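Local coordinates for TATA-box-binding protein (Sulfolobus acidocaldarius, PDB 1MP9) that probably binds the TATA box promoter element specifically and helps activate archaeal genes transcribed by RNA polymerase, at residues V13-I18 / Q107-S112; F52-P57 / V84-K89; L128-Y133 / L141-D146. All coordinates share one frame; numbering follows the deposited sequence.

The three contacts sample one long antiparallel sheet, the saddle of the TATA-binding protein. The centre of contact 1 lies about 3 Å from the centre of the chain, and the contact pairs the first strands of the two sequence repeats. Contacts 2 and 3 lie on opposite sides of that centre, one in each repeat: their centres are each about 19 Å from that of contact 1 and about 37 Å from each other. At 52-57/84-89 an outermost strand packs on a long helix, whereas at 128-133/141-146 the other outermost strand pairs with its neighbour. No DNA is present; contacts 1 and 3 both touch a second subunit, and contact 2 touches none.

Contact 1 of 3, residues V13-I18 / Q107-S112; sequences VNIENI and QNIVAS
Backbone hydrogen bonds join the antiparallel segments 13-18 and 107-112, whose short axes run at 140° to each other. Asn-14 and Ser-112 form a hydrogen-bonded pair: the Asn-14 N to Ser-112 O bond measures 2.8 Å and is almost straight, and the return bond from Ser-112 N lies nearly along the C=O axis of Asn-14. Further on, Val-110 O accepts two in-plane donors, Glu-16 N at 2.9 Å and Asn-17 N at 3.1 Å. Because two consecutive residues face one, the register slips by a residue, a classic beta bulge. Val-110 N restores the regular pairing with a 2.8 Å bond to Asn-17 O. A second classic bulge, this time in strand 103-114, has Gln-107 and Asn-108 both facing Val-19.

Side-chain polar bonds converge on the carboxylate of Glu-16. Its chain bends at chi2 (-60°), folding OE2 back to Ser-112 OG, which donates at 2.5 Å to the anti lone pair. Asn-14 ND2 reaches the same oxygen from above the carboxylate plane, so two donors hold this group. Asn-17 bonds elsewhere, to Thr-72 and to Glu-134 of the second subunit.

Apolar packing occupies the other face. Ile-15 CG2 meets Ile-109 CG2 obliquely at 4.1 Å, and Ile-18 CG1 lies 4.4 Å from Ile-109 CG1. Val-13 and Ala-111 continue onto Val-171 of helix 168-184.

Two bulged central strands, one from each repeat, with helix on one face and Asn-17 and Val-110 on the other, match the middle of the TBP saddle, whose concave face binds DNA in relatives.

Contact 2 of 3, residues F52-P57 / V84-K89; sequences FRLESP and VKRIIK
Apolar contacts between strand 52-54 and helix 84-89 centre on Leu-54, whose two methyls divide the work. CD1 presses on Ile-87 CG1 at 3.5 Å, a tight carbon pair, the two side chains crossing obliquely. Phe-52 slides past the same isoleucine in the opposite sense and brings CE2 to 4.1 Å from Ile-87 CG1. Helix 77-93 thus packs on strand 50-54, an outermost strand of the long sheet, with Ile-87 also reaching Met-69 and Val-71 of strand 68-72.

Arg-86 is extended from CG to NE and reaches Leu-54 tip to tip, so that Leu-54 CD2 lies over one guanidinium face, 3.6 Å from Arg-86 CZ.

Polar bonding uses the guanidinium edge: Arg-86 NH1 donates to Glu-55 O at 3.1 Å, with the acceptor 5° from the guanidinium plane. A water accepts from Glu-55 N and, weakly, from Arg-86 NH2. An alanine in place of Leu-54 would probably loosen the packing on Ile-87 and leave the guanidinium less firmly oriented.

With a methyl against its face and a carbonyl in its plane, the guanidinium is probably restrained in tilt and rotation, and its positive charge probably polarises the Glu-55 carbonyl.

Contact 3 of 3, residues L128-Y133 / L141-D146; sequences LENNMY and LIYRMD
Met-132 lies alongside Ile-142, both pointing the same way, and its terminal methyl CE comes to 3.2 Å from Ile-142 CD1, a tight carbon pair. The bend at chi3 (89°) turns CE off the otherwise extended methionine chain toward the isoleucine tip. Beneath them the backbones form an antiparallel hydrogen-bonded pair: Met-132 N to Ile-142 O and Ile-142 N to Met-132 O both measure 2.9 Å, each donor in the plane of the carbonyl. A weak bond of 3.4 Å from Arg-144 N to Asn-130 O extends the pairing.

On the reverse face Leu-141 CD2 touches both Asn-131 CB, at 3.7 Å, and Leu-128 CD1, at 4.2 Å. Tyr-143, its CG anti to the backbone N (chi1 -175°), brings its ring edge up to 128-131, Glu-129 O lying near the ring plane 3.4 Å from Tyr-143 CE1.

These strands form a beta hairpin at one margin of the long sheet, where 131-132 is the outermost strand and 141-145 also bonds to strand 150-154. The Met-132 and Ile-142 face packs on Thr-163 and Leu-153 of the second subunit; behind the sheet, Asn-131 touches helix 121-127, and Leu-128 and Met-145 rest on helix 168-184.

Contact 1 of 3, residues V13-I18 / Q107-S112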
loop_
_atom_site.group_PDB
_atom_site.type_symbol
_atom_site.label_atom_id
_atom_site.label_comp_id
_atom_site.label_asym_id
_atom_site.label_seq_id
_atom_site.Cartn_x
_atom_site.Cartn_y
_atom_site.Cartn_z
ATOM N N VAL A 13 -7.735 13.878 10.814
ATOM C CA VAL A 13 -7.381 13.692 9.424
ATOM C C VAL A 13 -6.770 14.972 8.857
ATOM O O VAL A 13 -7.272 16.055 9.116
ATOM C CB VAL A 13 -8.640 13.335 8.567
ATOM C CG1 VAL A 13 -8.256 13.274 7.065
ATOM C CG2 VAL A 13 -9.234 11.982 9.027
ATOM N N ASN A 14 -5.689 14.830 8.097
ATOM C CA ASN A 14 -5.042 15.965 7.457
ATOM C C ASN A 14 -4.817 15.650 5.975
ATOM O O ASN A 14 -4.272 14.592 5.649
ATOM C CB ASN A 14 -3.690 16.225 8.123
ATOM C CG ASN A 14 -3.063 17.512 7.657
ATOM O OD1 ASN A 14 -3.633 18.591 7.848
ATOM N ND2 ASN A 14 -1.881 17.419 7.045
ATOM N N ILE A 15 -5.233 16.541 5.077
ATOM C CA ILE A 15 -4.995 16.320 3.648
ATOM C C ILE A 15 -3.586 16.784 3.350
ATOM O O ILE A 15 -3.227 17.920 3.633
ATOM C CB ILE A 15 -5.965 17.082 2.796
ATOM C CG1 ILE A 15 -7.364 16.523 3.078
ATOM C CG2 ILE A 15 -5.577 16.939 1.277
ATOM C CD1 ILE A 15 -8.447 17.100 2.218
ATOM N N GLU A 16 -2.772 15.882 2.821
ATOM C CA GLU A 16 -1.385 16.195 2.499
ATOM C C GLU A 16 -1.244 16.668 1.054
ATOM O O GLU A 16 -0.398 17.492 0.758
ATOM C CB GLU A 16 -0.516 14.944 2.692
ATOM C CG GLU A 16 -0.521 14.364 4.123
ATOM C CD GLU A 16 -0.017 15.367 5.153
ATOM O OE1 GLU A 16 0.605 16.361 4.746
ATOM O OE2 GLU A 16 -0.243 15.169 6.365
ATOM N N ASN A 17 -2.053 16.129 0.146
ATOM C CA ASN A 17 -1.925 16.512 -1.244
ATOM C C ASN A 17 -3.109 16.050 -2.060
ATOM O O ASN A 17 -3.728 15.032 -1.770
ATOM C CB ASN A 17 -0.672 15.892 -1.883
ATOM C CG ASN A 17 -0.417 16.433 -3.274
ATOM O OD1 ASN A 17 -0.565 17.630 -3.498
ATOM N ND2 ASN A 17 -0.008 15.573 -4.207
ATOM N N ILE A 18 -3.412 16.809 -3.092
ATOM C CA ILE A 18 -4.493 16.441 -3.986
ATOM C C ILE A 18 -3.909 16.447 -5.399
ATOM O O ILE A 18 -3.166 17.364 -5.758
ATOM C CB ILE A 18 -5.637 17.457 -3.928
ATOM C CG1 ILE A 18 -6.268 17.454 -2.530
ATOM C CG2 ILE A 18 -6.680 17.126 -5.033
ATOM C CD1 ILE A 18 -7.281 18.536 -2.325
ATOM N N GLN A 107 -8.093 13.223 -9.133
ATOM C CA GLN A 107 -7.540 11.913 -9.454
ATOM C C GLN A 107 -7.151 11.152 -8.199
ATOM O O GLN A 107 -7.347 9.959 -8.136
ATOM C CB GLN A 107 -6.306 12.038 -10.360
ATOM C CG GLN A 107 -6.619 12.697 -11.691
ATOM C CD GLN A 107 -7.779 12.009 -12.369
ATOM O OE1 GLN A 107 -7.780 10.798 -12.503
ATOM N NE2 GLN A 107 -8.783 12.775 -12.787
ATOM N N ASN A 108 -6.585 11.826 -7.208
ATOM C CA ASN A 108 -6.209 11.128 -5.978
ATOM C C ASN A 108 -6.029 12.138 -4.862
ATOM O O ASN A 108 -5.661 13.279 -5.110
ATOM C CB ASN A 108 -4.872 10.364 -6.128
ATOM C CG ASN A 108 -4.501 9.556 -4.857
ATOM O OD1 ASN A 108 -3.329 9.488 -4.439
ATOM N ND2 ASN A 108 -5.477 8.925 -4.278
ATOM N N ILE A 109 -6.301 11.694 -3.642
ATOM C CA ILE A 109 -6.117 12.527 -2.478
ATOM C C ILE A 109 -5.200 11.737 -1.560
ATOM O O ILE A 109 -5.425 10.548 -1.347
ATOM C CB ILE A 109 -7.442 12.772 -1.754
ATOM C CG1 ILE A 109 -8.373 13.603 -2.648
ATOM C CG2 ILE A 109 -7.167 13.503 -0.421
ATOM C CD1 ILE A 109 -9.721 13.892 -2.009
ATOM N N VAL A 110 -4.132 12.351 -1.066
ATOM C CA VAL A 110 -3.280 11.622 -0.135
ATOM C C VAL A 110 -3.495 12.337 1.186
ATOM O O VAL A 110 -3.397 13.562 1.257
ATOM C CB VAL A 110 -1.768 11.701 -0.489
ATOM C CG1 VAL A 110 -0.949 10.999 0.662
ATOM C CG2 VAL A 110 -1.493 11.016 -1.866
ATOM N N ALA A 111 -3.826 11.599 2.228
ATOM C CA ALA A 111 -4.037 12.234 3.530
ATOM C C ALA A 111 -3.310 11.473 4.576
ATOM O O ALA A 111 -2.912 10.320 4.359
ATOM C CB ALA A 111 -5.541 12.229 3.920
ATOM N N SER A 112 -3.129 12.118 5.722
ATOM C CA SER A 112 -2.533 11.429 6.851
ATOM C C SER A 112 -3.600 11.485 7.949
ATOM O O SER A 112 -4.608 12.223 7.838
ATOM C CB SER A 112 -1.256 12.110 7.347
ATOM O OG SER A 112 -1.497 13.457 7.710
#

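Contact 2 of 3, residues F52-P57 / V84-K89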
loop_
_atom_site.group_PDB
_atom_site.type_symbol
_atom_site.label_atom_id
_atom_site.label_comp_id
_atom_site.label_asym_id
_atom_site.label_seq_id
_atom_site.Cartn_x
_atom_site.Cartn_y
_atom_site.Cartn_z
ATOM N N PHE A 52 4.775 23.839 -15.192
ATOM C CA PHE A 52 4.419 25.186 -14.776
ATOM C C PHE A 52 4.397 25.178 -13.253
ATOM O O PHE A 52 3.596 24.493 -12.653
ATOM C CB PHE A 52 3.037 25.510 -15.341
ATOM C CG PHE A 52 2.554 26.898 -15.042
ATOM C CD1 PHE A 52 2.391 27.826 -16.067
ATOM C CD2 PHE A 52 2.260 27.286 -13.731
ATOM C CE1 PHE A 52 1.947 29.114 -15.795
ATOM C CE2 PHE A 52 1.813 28.581 -13.451
ATOM C CZ PHE A 52 1.657 29.490 -14.479
ATOM N N ARG A 53 5.286 25.931 -12.620
ATOM C CA ARG A 53 5.337 25.943 -11.162
ATOM C C ARG A 53 4.832 27.242 -10.584
ATOM O O ARG A 53 5.165 28.325 -11.070
ATOM C CB ARG A 53 6.771 25.705 -10.666
ATOM C CG ARG A 53 7.357 24.353 -11.030
ATOM C CD ARG A 53 8.803 24.222 -10.553
ATOM N NE ARG A 53 9.287 22.844 -10.635
ATOM C CZ ARG A 53 9.974 22.336 -11.657
ATOM N NH1 ARG A 53 10.275 23.088 -12.711
ATOM N NH2 ARG A 53 10.359 21.068 -11.622
ATOM N N LEU A 54 3.994 27.134 -9.560
ATOM C CA LEU A 54 3.482 28.314 -8.888
ATOM C C LEU A 54 4.131 28.314 -7.521
ATOM O O LEU A 54 4.435 27.256 -6.958
ATOM C CB LEU A 54 1.970 28.255 -8.747
ATOM C CG LEU A 54 1.233 28.719 -9.997
ATOM C CD1 LEU A 54 -0.262 28.520 -9.849
ATOM C CD2 LEU A 54 1.556 30.179 -10.216
ATOM N N GLU A 55 4.367 29.500 -6.991
ATOM C CA GLU A 55 4.986 29.589 -5.688
ATOM C C GLU A 55 3.954 30.098 -4.707
ATOM O O GLU A 55 3.059 30.850 -5.080
ATOM C CB GLU A 55 6.182 30.529 -5.746
ATOM C CG GLU A 55 7.213 30.197 -4.712
ATOM C CD GLU A 55 7.499 28.713 -4.670
ATOM O OE1 GLU A 55 7.814 28.136 -5.734
ATOM O OE2 GLU A 55 7.406 28.123 -3.571
ATOM N N SER A 56 4.069 29.657 -3.462
ATOM C CA SER A 56 3.151 30.061 -2.394
ATOM C C SER A 56 1.724 30.370 -2.867
ATOM O O SER A 56 1.425 31.497 -3.272
ATOM C CB SER A 56 3.701 31.293 -1.675
ATOM O OG SER A 56 3.635 32.425 -2.526
ATOM N N PRO A 57 0.828 29.373 -2.807
ATOM C CA PRO A 57 1.185 28.041 -2.317
ATOM C C PRO A 57 2.006 27.297 -3.374
ATOM O O PRO A 57 1.951 27.624 -4.561
ATOM C CB PRO A 57 -0.173 27.402 -2.040
ATOM C CG PRO A 57 -1.055 28.018 -3.074
ATOM C CD PRO A 57 -0.613 29.465 -3.110
ATOM N N VAL A 84 -5.910 26.535 -9.881
ATOM C CA VAL A 84 -6.289 26.319 -11.270
ATOM C C VAL A 84 -6.609 27.653 -11.946
ATOM O O VAL A 84 -6.162 27.918 -13.073
ATOM C CB VAL A 84 -7.504 25.401 -11.367
ATOM C CG1 VAL A 84 -8.058 25.420 -12.779
ATOM C CG2 VAL A 84 -7.099 23.973 -11.014
ATOM N N LYS A 85 -7.387 28.478 -11.255
ATOM C CA LYS A 85 -7.751 29.794 -11.787
ATOM C C LYS A 85 -6.487 30.608 -12.004
ATOM O O LYS A 85 -6.329 31.292 -13.014
ATOM C CB LYS A 85 -8.670 30.539 -10.817
ATOM C CG LYS A 85 -10.060 29.956 -10.714
ATOM C CD LYS A 85 -10.964 30.862 -9.864
ATOM C CE LYS A 85 -12.389 30.279 -9.725
ATOM N NZ LYS A 85 -13.362 31.200 -8.998
ATOM N N ARG A 86 -5.572 30.528 -11.052
ATOM C CA ARG A 86 -4.340 31.280 -11.185
ATOM C C ARG A 86 -3.587 30.791 -12.418
ATOM O O ARG A 86 -3.132 31.593 -13.237
ATOM C CB ARG A 86 -3.483 31.117 -9.928
ATOM C CG ARG A 86 -2.315 32.068 -9.884
ATOM C CD ARG A 86 -1.451 31.904 -8.632
ATOM N NE ARG A 86 -0.345 32.865 -8.677
ATOM C CZ ARG A 86 0.736 32.826 -7.903
ATOM N NH1 ARG A 86 0.891 31.867 -6.991
ATOM N NH2 ARG A 86 1.675 33.751 -8.064
ATOM N N ILE A 87 -3.488 29.472 -12.580
ATOM C CA ILE A 87 -2.769 28.930 -13.730
ATOM C C ILE A 87 -3.421 29.357 -15.042
ATOM O O ILE A 87 -2.750 29.857 -15.950
ATOM C CB ILE A 87 -2.705 27.382 -13.682
ATOM C CG1 ILE A 87 -1.858 26.936 -12.491
ATOM C CG2 ILE A 87 -2.122 26.833 -14.979
ATOM C CD1 ILE A 87 -2.039 25.462 -12.105
ATOM N N ILE A 88 -4.730 29.161 -15.134
ATOM C CA ILE A 88 -5.458 29.503 -16.345
ATOM C C ILE A 88 -5.323 30.983 -16.685
ATOM O O ILE A 88 -5.140 31.337 -17.845
ATOM C CB ILE A 88 -6.953 29.110 -16.220
ATOM C CG1 ILE A 88 -7.074 27.579 -16.191
ATOM C CG2 ILE A 88 -7.745 29.657 -17.409
ATOM C CD1 ILE A 88 -8.472 27.051 -15.876
ATOM N N LYS A 89 -5.383 31.842 -15.672
ATOM C CA LYS A 89 -5.256 33.281 -15.903
ATOM C C LYS A 89 -3.942 33.556 -16.645
ATOM O O LYS A 89 -3.918 34.252 -17.669
ATOM C CB LYS A 89 -5.279 34.045 -14.573
ATOM C CG LYS A 89 -5.490 35.558 -14.725
ATOM C CD LYS A 89 -5.607 36.296 -13.380
ATOM C CE LYS A 89 -6.001 37.770 -13.599
ATOM N NZ LYS A 89 -6.211 38.597 -12.357
HETATM O O HOH W 1 4.343 32.500 -8.129
#

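Contact 3 of 3, residues L128-Y133 / L141-D146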
loop_
_atom_site.group_PDB
_atom_site.type_symbol
_atom_site.label_atom_id
_atom_site.label_comp_id
_atom_site.label_asym_id
_atom_site.label_seq_id
_atom_site.Cartn_x
_atom_site.Cartn_y
_atom_site.Cartn_z
ATOM N N LEU A 128 -7.161 -8.979 11.013
ATOM C CA LEU A 128 -7.769 -8.203 9.949
ATOM C C LEU A 128 -7.601 -9.080 8.733
ATOM O O LEU A 128 -6.862 -10.039 8.754
ATOM C CB LEU A 128 -7.001 -6.899 9.670
ATOM C CG LEU A 128 -7.053 -5.708 10.631
ATOM C CD1 LEU A 128 -6.015 -4.644 10.226
ATOM C CD2 LEU A 128 -8.439 -5.132 10.612
ATOM N N GLU A 129 -8.292 -8.739 7.665
ATOM C CA GLU A 129 -8.136 -9.464 6.416
ATOM C C GLU A 129 -7.149 -8.642 5.583
ATOM O O GLU A 129 -6.503 -7.716 6.098
ATOM C CB GLU A 129 -9.478 -9.535 5.691
ATOM C CG GLU A 129 -10.290 -10.789 6.004
ATOM C CD GLU A 129 -9.610 -12.054 5.490
ATOM O OE1 GLU A 129 -8.621 -12.500 6.114
ATOM O OE2 GLU A 129 -10.059 -12.594 4.451
ATOM N N ASN A 130 -7.074 -8.986 4.299
ATOM C CA ASN A 130 -6.249 -8.350 3.257
ATOM C C ASN A 130 -5.142 -7.382 3.628
ATOM O O ASN A 130 -5.163 -6.202 3.204
ATOM C CB ASN A 130 -7.146 -7.644 2.217
ATOM C CG ASN A 130 -8.608 -8.050 2.312
ATOM O OD1 ASN A 130 -9.482 -7.220 2.606
ATOM N ND2 ASN A 130 -8.885 -9.322 2.068
ATOM N N ASN A 131 -4.125 -7.870 4.343
ATOM C CA ASN A 131 -3.051 -6.965 4.725
ATOM C C ASN A 131 -1.660 -7.552 4.681
ATOM O O ASN A 131 -1.460 -8.771 4.610
ATOM C CB ASN A 131 -3.289 -6.463 6.152
ATOM C CG ASN A 131 -2.948 -7.513 7.198
ATOM O OD1 ASN A 131 -3.822 -8.244 7.688
ATOM N ND2 ASN A 131 -1.670 -7.616 7.530
ATOM N N MET A 132 -0.692 -6.648 4.755
ATOM C CA MET A 132 0.700 -7.024 4.835
ATOM C C MET A 132 1.320 -6.438 6.110
ATOM O O MET A 132 1.192 -5.238 6.379
ATOM C CB MET A 132 1.524 -6.479 3.654
ATOM C CG MET A 132 3.042 -6.735 3.862
ATOM S SD MET A 132 4.105 -5.915 2.636
ATOM C CE MET A 132 4.401 -4.349 3.362
ATOM N N TYR A 133 1.954 -7.292 6.904
ATOM C CA TYR A 133 2.704 -6.816 8.044
ATOM C C TYR A 133 3.982 -7.621 8.072
ATOM O O TYR A 133 4.041 -8.733 8.596
ATOM C CB TYR A 133 1.959 -6.904 9.383
ATOM C CG TYR A 133 2.800 -6.297 10.517
ATOM C CD1 TYR A 133 3.393 -5.035 10.362
ATOM C CD2 TYR A 133 3.080 -7.019 11.693
ATOM C CE1 TYR A 133 4.259 -4.504 11.330
ATOM C CE2 TYR A 133 3.943 -6.495 12.678
ATOM C CZ TYR A 133 4.530 -5.243 12.480
ATOM O OH TYR A 133 5.422 -4.719 13.388
ATOM N N LEU A 141 1.685 -1.592 8.713
ATOM C CA LEU A 141 0.750 -2.596 8.216
ATOM C C LEU A 141 0.073 -1.949 7.000
ATOM O O LEU A 141 -0.374 -0.797 7.068
ATOM C CB LEU A 141 -0.304 -2.915 9.286
ATOM C CG LEU A 141 -1.328 -4.027 8.934
ATOM C CD1 LEU A 141 -1.770 -4.756 10.191
ATOM C CD2 LEU A 141 -2.521 -3.456 8.226
ATOM N N ILE A 142 0.010 -2.662 5.888
ATOM C CA ILE A 142 -0.619 -2.104 4.713
ATOM C C ILE A 142 -1.944 -2.823 4.552
ATOM O O ILE A 142 -2.007 -4.054 4.552
ATOM C CB ILE A 142 0.269 -2.301 3.447
ATOM C CG1 ILE A 142 1.603 -1.587 3.656
ATOM C CG2 ILE A 142 -0.450 -1.751 2.191
ATOM C CD1 ILE A 142 2.614 -1.782 2.514
ATOM N N TYR A 143 -3.001 -2.041 4.422
ATOM C CA TYR A 143 -4.343 -2.589 4.290
ATOM C C TYR A 143 -4.990 -2.068 2.995
ATOM O O TYR A 143 -5.082 -0.852 2.762
ATOM C CB TYR A 143 -5.177 -2.163 5.507
ATOM C CG TYR A 143 -6.553 -2.759 5.553
ATOM C CD1 TYR A 143 -6.750 -4.044 6.047
ATOM C CD2 TYR A 143 -7.655 -2.056 5.085
ATOM C CE1 TYR A 143 -8.027 -4.624 6.077
ATOM C CE2 TYR A 143 -8.940 -2.619 5.102
ATOM C CZ TYR A 143 -9.119 -3.908 5.606
ATOM O OH TYR A 143 -10.370 -4.486 5.673
ATOM N N ARG A 144 -5.378 -2.987 2.130
ATOM C CA ARG A 144 -6.022 -2.627 0.872
ATOM C C ARG A 144 -7.529 -2.714 1.160
ATOM O O ARG A 144 -8.089 -3.811 1.345
ATOM C CB ARG A 144 -5.621 -3.615 -0.224
ATOM C CG ARG A 144 -6.196 -3.212 -1.603
ATOM C CD ARG A 144 -5.693 -4.126 -2.707
ATOM N NE ARG A 144 -6.237 -3.756 -4.028
ATOM C CZ ARG A 144 -5.654 -4.002 -5.201
ATOM N NH1 ARG A 144 -4.462 -4.612 -5.277
ATOM N NH2 ARG A 144 -6.304 -3.672 -6.321
ATOM N N MET A 145 -8.169 -1.554 1.225
ATOM C CA MET A 145 -9.596 -1.463 1.555
ATOM C C MET A 145 -10.419 -1.400 0.285
ATOM O O MET A 145 -9.985 -0.803 -0.707
ATOM C CB MET A 145 -9.851 -0.201 2.387
ATOM C CG MET A 145 -11.297 -0.027 2.916
ATOM S SD MET A 145 -11.373 1.322 4.154
ATOM C CE MET A 145 -10.956 0.329 5.679
ATOM N N ASP A 146 -11.592 -2.024 0.317
ATOM C CA ASP A 146 -12.467 -2.045 -0.860
ATOM C C ASP A 146 -13.492 -0.926 -0.832
ATOM O O ASP A 146 -13.723 -0.292 -1.848
ATOM C CB ASP A 146 -13.147 -3.399 -0.974
ATOM C CG ASP A 146 -12.160 -4.492 -1.318
ATOM O OD1 ASP A 146 -12.449 -5.671 -1.029
ATOM O OD2 ASP A 146 -11.083 -4.162 -1.889
#